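Local coordinates for Cas13d (PDB 6IV9), which binds CRISPR RNA and, through its two HEPN domains, probably directs both maturation of that RNA and cleavage of target RNA, at residues E271-K274 against K275-H279; G757-K760 against E761-E765; D481-I484 against L485-E488. The protein carries 2 engineered substitutions. All coordinates share one frame; numbering follows the deposited sequence.

The three contacts are all local, each within one continuous run of chain, and they do not touch one another. Contact 1 lies inside helix 267-291 and keeps the regular i to i+4 bonding, with aromatic and aliphatic groups on its buried side. Contact 2 marks the end of helix 713-760, where i to i+3 bonds come in and one carbonyl serves two donors; it too is partly buried. Contact 3 is a surface turn in the loop between helices 467-475 and 497-505, held by 3-10 bonds and by a carboxylate turned to other parts of the chain. Contacts 2 and 3 lie farthest apart, their centres 57 Å from each other.

Contact 1 of 3, residues E271-K274 against K275-H279; sequences EAYK and KRVYH
Lys275 opens a regular alpha-helical turn of helix 267-291, its N bonded to Glu271 O at 3.0 Å. Its CB rests against that same oxygen, while its extended chain leads away from the preceding turn. Arg276 follows, with its N held by Ala272 O at 3.2 Å. Bent at chi3 (-64°), its chain folds back along the helix, laying one face of the guanidinium over Ala272 O and Tyr273 CA and bringing NH2 to 4.0 Å from Tyr273 CB, near the plane of the tyrosine ring. The group also makes a cation-pi contact with Tyr320 of helix 312-330. An alanine here would keep the backbone bond, yet it would probably leave Tyr320 without its cation and uncover the backbone around Ala272 O. Val277 N meets Tyr273 O at 3.1 Å, almost in line with the carbonyl bond. The valine's CG2 lies over one face of the Tyr273 ring, itself tethered by its OH to Leu259 O, in a CH-pi contact 3.9 Å from the ring centroid and 22° off its normal. Tyr278 sends its ring away from the turn before it, to stack on Phe222 with OH bonded to Asn217 O. At its backbone end, Tyr278 N bonds to Lys274 O at 2.9 Å, and Tyr278 CB packs 3.5 Å from the same Lys274 O.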
loop_
_atom_site.group_PDB
_atom_site.type_symbol
_atom_site.label_atom_id
_atom_site.label_comp_id
_atom_site.label_asym_id
_atom_site.label_seq_id
_atom_site.Cartn_x
_atom_site.Cartn_y
_atom_site.Cartn_z
ATOM N N GLU A 271 -28.946 14.192 5.533
ATOM C CA GLU A 271 -29.164 13.356 4.332
ATOM C C GLU A 271 -28.021 13.552 3.334
ATOM O O GLU A 271 -27.652 12.598 2.705
ATOM C CB GLU A 271 -30.551 13.596 3.744
ATOM C CG GLU A 271 -31.630 12.909 4.556
ATOM C CD GLU A 271 -32.022 11.532 4.046
ATOM O OE1 GLU A 271 -32.821 11.470 3.084
ATOM O OE2 GLU A 271 -31.536 10.535 4.598
ATOM N N ALA A 272 -27.521 14.767 3.176
ATOM C CA ALA A 272 -26.418 14.968 2.219
ATOM C C ALA A 272 -25.193 14.167 2.684
ATOM O O ALA A 272 -24.576 13.521 1.869
ATOM C CB ALA A 272 -26.117 16.430 2.091
ATOM N N TYR A 273 -24.899 14.204 3.979
ATOM C CA TYR A 273 -23.745 13.445 4.519
ATOM C C TYR A 273 -23.964 11.944 4.330
ATOM O O TYR A 273 -23.098 11.297 3.801
ATOM C CB TYR A 273 -23.546 13.787 5.991
ATOM C CG TYR A 273 -22.700 12.805 6.754
ATOM C CD1 TYR A 273 -21.328 12.797 6.615
ATOM C CD2 TYR A 273 -23.269 11.878 7.598
ATOM C CE1 TYR A 273 -20.536 11.900 7.300
ATOM C CE2 TYR A 273 -22.495 10.968 8.285
ATOM C CZ TYR A 273 -21.123 10.983 8.143
ATOM O OH TYR A 273 -20.358 10.090 8.809
ATOM N N LYS A 274 -25.139 11.439 4.677
ATOM C CA LYS A 274 -25.423 9.990 4.559
ATOM C C LYS A 274 -25.316 9.538 3.103
ATOM O O LYS A 274 -24.808 8.470 2.869
ATOM C CB LYS A 274 -26.806 9.680 5.121
ATOM C CG LYS A 274 -26.984 9.974 6.597
ATOM C CD LYS A 274 -28.158 9.235 7.167
ATOM C CE LYS A 274 -29.218 10.105 7.779
ATOM N NZ LYS A 274 -30.406 9.313 8.155
ATOM N N LYS A 275 -25.792 10.356 2.179
ATOM C CA LYS A 275 -25.747 10.020 0.742
ATOM C C LYS A 275 -24.285 9.871 0.300
ATOM O O LYS A 275 -23.981 8.935 -0.403
ATOM C CB LYS A 275 -26.456 11.135 -0.024
ATOM C CG LYS A 275 -26.585 10.930 -1.520
ATOM C CD LYS A 275 -27.318 12.052 -2.189
ATOM C CE LYS A 275 -27.914 11.648 -3.510
ATOM N NZ LYS A 275 -28.770 12.709 -4.081
ATOM N N ARG A 276 -23.424 10.781 0.733
ATOM C CA ARG A 276 -21.984 10.714 0.380
ATOM C C ARG A 276 -21.373 9.431 0.949
ATOM O O ARG A 276 -20.663 8.784 0.242
ATOM C CB ARG A 276 -21.249 11.943 0.917
ATOM C CG ARG A 276 -21.592 13.231 0.190
ATOM C CD ARG A 276 -20.602 14.323 0.469
ATOM N NE ARG A 276 -20.602 14.694 1.861
ATOM C CZ ARG A 276 -21.317 15.679 2.379
ATOM N NH1 ARG A 276 -22.186 16.333 1.637
ATOM N NH2 ARG A 276 -21.148 16.011 3.641
ATOM N N VAL A 277 -21.682 9.099 2.196
ATOM C CA VAL A 277 -21.146 7.861 2.826
ATOM C C VAL A 277 -21.663 6.643 2.064
ATOM O O VAL A 277 -20.886 5.761 1.778
ATOM C CB VAL A 277 -21.487 7.787 4.324
ATOM C CG1 VAL A 277 -21.051 6.474 4.923
ATOM C CG2 VAL A 277 -20.877 8.936 5.079
ATOM N N TYR A 278 -22.939 6.658 1.704
ATOM C CA TYR A 278 -23.518 5.524 0.957
ATOM C C TYR A 278 -22.772 5.353 -0.372
ATOM O O TYR A 278 -22.425 4.247 -0.706
ATOM C CB TYR A 278 -24.986 5.805 0.639
ATOM C CG TYR A 278 -25.553 4.861 -0.384
ATOM C CD1 TYR A 278 -25.658 3.516 -0.113
ATOM C CD2 TYR A 278 -25.950 5.298 -1.629
ATOM C CE1 TYR A 278 -26.155 2.630 -1.044
ATOM C CE2 TYR A 278 -26.453 4.423 -2.572
ATOM C CZ TYR A 278 -26.556 3.084 -2.279
ATOM O OH TYR A 278 -27.044 2.204 -3.179
ATOM N N HIS A 279 -22.521 6.445 -1.076
ATOM C CA HIS A 279 -21.830 6.358 -2.383
ATOM C C HIS A 279 -20.436 5.754 -2.198
ATOM O O HIS A 279 -20.020 4.984 -3.040
ATOM C CB HIS A 279 -21.759 7.746 -3.011
ATOM C CG HIS A 279 -23.069 8.221 -3.536
ATOM N ND1 HIS A 279 -23.325 9.524 -3.801
ATOM C CD2 HIS A 279 -24.192 7.556 -3.839
ATOM C CE1 HIS A 279 -24.541 9.641 -4.248
ATOM N NE2 HIS A 279 -25.084 8.466 -4.281
#

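Contact 2 of 3, residues G757-K760 against E761-E765; sequences GLYK and EIIPE
Tyr759 O is taken by two backbone donors, Ile762 N and Ile763 N, and the two come from very different directions. Ile763 N, at 2.8 Å from Tyr759 O, lies nearly in line with the carbonyl bond, the C=O...N angle being 177°. Ile762 N sits 2.9 Å from Tyr759 O but stands well above the carbonyl plane, 58° out of it. One residue earlier, Leu758 O accepts from Glu761 N at 3.2 Å, again from above the plane, whereas Gly757 O is 3.8 Å from Glu761 N, too far for the i to i+4 bond of a regular helix. This is the C-terminal end of the long helix 713-760: the i to i+3 bonds of Glu761 N to Leu758 O and Ile762 N to Tyr759 O come in while Ile763 N keeps an i to i+4 bond to that same Tyr759 O, after which the backbone becomes extended and the chain leaves along the loop that leads to helix 777-788. The doubly used oxygen is also wrapped in hydrocarbon. Ile763 CG1 lies 3.2 Å from Tyr759 O, and Ile762 CG1, set between its own backbone N and carbonyl carbon (chi1 61°), reaches the same Tyr759 O at 3.5 Å. Beyond the oxygen the tyrosine and Ile763 run side by side, with Tyr759 CD1 4.0 Å from Ile763 CG1; Ile762 CD1 approaches Tyr759 CD1 more loosely, at 4.4 Å. Leu778 and Leu782 of helix 777-788 pack on the tyrosine as well, and Leu785 of that helix meets Ile763. The polar ends find their partners farther off: Tyr759 OH is hydrogen-bonded to Leu149 O and Asn794 ND2, and Lys760 NZ to Lys769 O.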
loop_
_atom_site.group_PDB
_atom_site.type_symbol
_atom_site.label_atom_id
_atom_site.label_comp_id
_atom_site.label_asym_id
_atom_site.label_seq_id
_atom_site.Cartn_x
_atom_site.Cartn_y
_atom_site.Cartn_z
ATOM N N GLY A 757 -11.101 -19.139 -13.582
ATOM C CA GLY A 757 -11.973 -18.640 -14.652
ATOM C C GLY A 757 -11.285 -18.692 -16.001
ATOM O O GLY A 757 -11.951 -18.945 -16.968
ATOM N N LEU A 758 -10.007 -18.335 -16.074
ATOM C CA LEU A 758 -9.283 -18.380 -17.370
ATOM C C LEU A 758 -9.045 -19.822 -17.815
ATOM O O LEU A 758 -9.322 -20.140 -18.931
ATOM C CB LEU A 758 -7.969 -17.618 -17.233
ATOM C CG LEU A 758 -8.121 -16.114 -17.062
ATOM C CD1 LEU A 758 -6.924 -15.525 -16.347
ATOM C CD2 LEU A 758 -8.352 -15.447 -18.401
ATOM N N TYR A 759 -8.597 -20.674 -16.912
ATOM C CA TYR A 759 -8.321 -22.087 -17.267
ATOM C C TYR A 759 -9.603 -22.797 -17.700
ATOM O O TYR A 759 -9.559 -23.655 -18.536
ATOM C CB TYR A 759 -7.677 -22.820 -16.101
ATOM C CG TYR A 759 -6.187 -22.677 -16.004
ATOM C CD1 TYR A 759 -5.351 -23.187 -16.975
ATOM C CD2 TYR A 759 -5.612 -22.075 -14.912
ATOM C CE1 TYR A 759 -3.980 -23.088 -16.877
ATOM C CE2 TYR A 759 -4.245 -21.961 -14.800
ATOM C CZ TYR A 759 -3.426 -22.472 -15.780
ATOM O OH TYR A 759 -2.085 -22.363 -15.654
ATOM N N LYS A 760 -10.726 -22.386 -17.133
ATOM C CA LYS A 760 -12.031 -23.030 -17.407
ATOM C C LYS A 760 -12.363 -22.901 -18.891
ATOM O O LYS A 760 -13.041 -23.752 -19.395
ATOM C CB LYS A 760 -13.143 -22.474 -16.523
ATOM C CG LYS A 760 -14.414 -23.299 -16.562
ATOM C CD LYS A 760 -15.315 -23.134 -15.379
ATOM C CE LYS A 760 -16.609 -23.891 -15.549
ATOM N NZ LYS A 760 -17.590 -23.527 -14.508
ATOM N N GLU A 761 -11.937 -21.816 -19.517
ATOM C CA GLU A 761 -12.206 -21.585 -20.953
ATOM C C GLU A 761 -11.356 -22.502 -21.832
ATOM O O GLU A 761 -11.699 -22.641 -22.987
ATOM C CB GLU A 761 -11.953 -20.129 -21.318
ATOM C CG GLU A 761 -12.969 -19.187 -20.723
ATOM C CD GLU A 761 -14.408 -19.519 -21.054
ATOM O OE1 GLU A 761 -14.680 -19.820 -22.218
ATOM O OE2 GLU A 761 -15.245 -19.480 -20.149
ATOM N N ILE A 762 -10.258 -23.048 -21.322
ATOM C CA ILE A 762 -9.375 -23.848 -22.214
ATOM C C ILE A 762 -9.191 -25.291 -21.741
ATOM O O ILE A 762 -8.669 -26.073 -22.520
ATOM C CB ILE A 762 -8.044 -23.110 -22.407
ATOM C CG1 ILE A 762 -7.306 -22.926 -21.085
ATOM C CG2 ILE A 762 -8.288 -21.780 -23.073
ATOM C CD1 ILE A 762 -5.876 -22.544 -21.255
ATOM N N ILE A 763 -9.595 -25.616 -20.519
ATOM C CA ILE A 763 -9.457 -27.012 -20.024
ATOM C C ILE A 763 -10.847 -27.650 -20.004
ATOM O O ILE A 763 -11.649 -27.298 -19.166
ATOM C CB ILE A 763 -8.811 -27.047 -18.628
ATOM C CG1 ILE A 763 -7.565 -26.170 -18.541
ATOM C CG2 ILE A 763 -8.527 -28.466 -18.203
ATOM C CD1 ILE A 763 -6.401 -26.705 -19.299
ATOM N N PRO A 764 -11.115 -28.641 -20.874
ATOM C CA PRO A 764 -12.413 -29.306 -20.947
ATOM C C PRO A 764 -12.776 -29.982 -19.624
ATOM O O PRO A 764 -13.883 -29.936 -19.237
ATOM C CB PRO A 764 -12.184 -30.388 -22.006
ATOM C CG PRO A 764 -11.111 -29.805 -22.872
ATOM C CD PRO A 764 -10.192 -29.139 -21.877
ATOM N N GLU A 765 -11.769 -30.475 -18.918
ATOM C CA GLU A 765 -11.949 -31.205 -17.639
ATOM C C GLU A 765 -12.582 -30.322 -16.555
ATOM O O GLU A 765 -13.111 -30.873 -15.612
ATOM C CB GLU A 765 -10.612 -31.777 -17.183
ATOM C CG GLU A 765 -10.161 -32.975 -17.984
ATOM C CD GLU A 765 -9.516 -32.652 -19.316
ATOM O OE1 GLU A 765 -9.319 -31.486 -19.602
ATOM O OE2 GLU A 765 -9.217 -33.584 -20.060
#

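Contact 3 of 3, residues D481-I484 against L485-E488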
loop_
_atom_site.group_PDB
_atom_site.type_symbol
_atom_site.label_atom_id
_atom_site.label_comp_id
_atom_site.label_asym_id
_atom_site.label_seq_id
_atom_site.Cartn_x
_atom_site.Cartn_y
_atom_site.Cartn_z
ATOM N N ASP A 481 0.002 38.570 -5.372
ATOM C CA ASP A 481 -1.349 38.237 -5.862
ATOM C C ASP A 481 -1.480 36.718 -5.898
ATOM O O ASP A 481 -0.648 36.085 -6.509
ATOM C CB ASP A 481 -1.533 38.800 -7.270
ATOM C CG ASP A 481 -2.977 38.926 -7.707
ATOM O OD1 ASP A 481 -3.858 38.434 -7.003
ATOM O OD2 ASP A 481 -3.200 39.524 -8.759
ATOM N N GLU A 482 -2.567 36.209 -5.333
ATOM C CA GLU A 482 -2.897 34.763 -5.294
ATOM C C GLU A 482 -3.126 34.255 -6.720
ATOM O O GLU A 482 -2.873 33.093 -6.978
ATOM C CB GLU A 482 -4.126 34.527 -4.425
ATOM C CG GLU A 482 -4.440 33.066 -4.189
ATOM C CD GLU A 482 -3.308 32.221 -3.627
ATOM O OE1 GLU A 482 -2.454 32.766 -2.912
ATOM O OE2 GLU A 482 -3.297 31.022 -3.921
ATOM N N LYS A 483 -3.497 35.154 -7.634
ATOM C CA LYS A 483 -3.832 34.831 -9.045
ATOM C C LYS A 483 -2.588 34.418 -9.831
ATOM O O LYS A 483 -2.735 33.850 -10.892
ATOM C CB LYS A 483 -4.612 35.966 -9.699
ATOM C CG LYS A 483 -5.850 36.372 -8.927
ATOM C CD LYS A 483 -7.038 36.623 -9.790
ATOM C CE LYS A 483 -8.228 37.137 -9.010
ATOM N NZ LYS A 483 -9.117 37.983 -9.841
ATOM N N ILE A 484 -1.412 34.582 -9.236
ATOM C CA ILE A 484 -0.118 34.211 -9.873
ATOM C C ILE A 484 -0.117 32.703 -10.150
ATOM O O ILE A 484 0.509 32.276 -11.104
ATOM C CB ILE A 484 1.028 34.580 -8.923
ATOM C CG1 ILE A 484 1.363 36.066 -8.983
ATOM C CG2 ILE A 484 2.246 33.732 -9.177
ATOM C CD1 ILE A 484 2.329 36.487 -7.905
ATOM N N LEU A 485 -0.818 31.955 -9.306
ATOM C CA LEU A 485 -0.842 30.474 -9.358
ATOM C C LEU A 485 -2.027 29.952 -10.158
ATOM O O LEU A 485 -2.137 28.762 -10.258
ATOM C CB LEU A 485 -0.902 29.944 -7.927
ATOM C CG LEU A 485 0.368 30.138 -7.115
ATOM C CD1 LEU A 485 0.141 29.758 -5.673
ATOM C CD2 LEU A 485 1.518 29.362 -7.712
ATOM N N ASP A 486 -2.808 30.816 -10.796
ATOM C CA ASP A 486 -4.017 30.327 -11.502
ATOM C C ASP A 486 -3.631 29.291 -12.562
ATOM O O ASP A 486 -4.409 28.393 -12.797
ATOM C CB ASP A 486 -4.828 31.475 -12.094
ATOM C CG ASP A 486 -5.767 32.124 -11.098
ATOM O OD1 ASP A 486 -5.871 31.620 -9.989
ATOM O OD2 ASP A 486 -6.389 33.127 -11.460
ATOM N N SER A 487 -2.505 29.487 -13.228
ATOM C CA SER A 487 -2.048 28.543 -14.275
ATOM C C SER A 487 -1.524 27.220 -13.694
ATOM O O SER A 487 -1.464 26.275 -14.447
ATOM C CB SER A 487 -1.045 29.167 -15.194
ATOM O OG SER A 487 0.060 29.663 -14.475
ATOM N N GLU A 488 -1.059 27.214 -12.449
ATOM C CA GLU A 488 -0.445 26.003 -11.852
ATOM C C GLU A 488 -1.418 25.192 -11.000
ATOM O O GLU A 488 -1.199 24.012 -10.871
ATOM C CB GLU A 488 0.663 26.402 -10.883
ATOM C CG GLU A 488 1.588 27.462 -11.420
ATOM C CD GLU A 488 2.337 27.099 -12.683
ATOM O OE1 GLU A 488 3.093 26.133 -12.648
ATOM O OE2 GLU A 488 2.166 27.795 -13.684
#
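Glu482 OE2 is gripped by a salt bridge from Lys489 NZ and a hydrogen bond from Phe333 N, while Leu485 CD1 lies 4.1 Å away from it. The other oxygen of this carboxylate, OE1, accepts from Ile334 N, so the group is fixed against two neighbouring backbone amides at the start of helix 333-336. The chain reaches them by a bend at chi2 (54°), which carries the carboxylate round toward Leu485, the two side chains crossing at a slant. Beneath them the backbone winds as a short 3-10 turn. Ile484 N bonds to Asp481 O at 3.2 Å, Leu485 N gives a weak bond to Glu482 O at 3.3 Å, and Asp486 N bonds to Lys483 O at 3.0 Å, the last donor rising well above the carbonyl plane. At the entry, Lys483 N also makes a weak bond to Asp481 OD1, an Asx turn. On the outer side Lys483 and Asp486 run alongside each other, Asp486 OD2 resting 3.8 Å from Lys483 CB and 3.9 Å from its CD. Their charged ends do not meet, since Lys483 NZ stays 5.8 Å from Asp486 OD2, and any attraction between them is probably modest. Ser487 OG is hydrogen-bonded to Glu488 OE2, on the lone pair turned away from OE1. Within the fold, the turn belongs to the loop between helices 467-475 and 497-505: Leu485 is buried among Phe333 and Ile334 of helix 333-336 and Ile357 and Tyr361 of helix 353-366, and Ile484 and Glu488 touch Asp354 and Arg358 of that second helix.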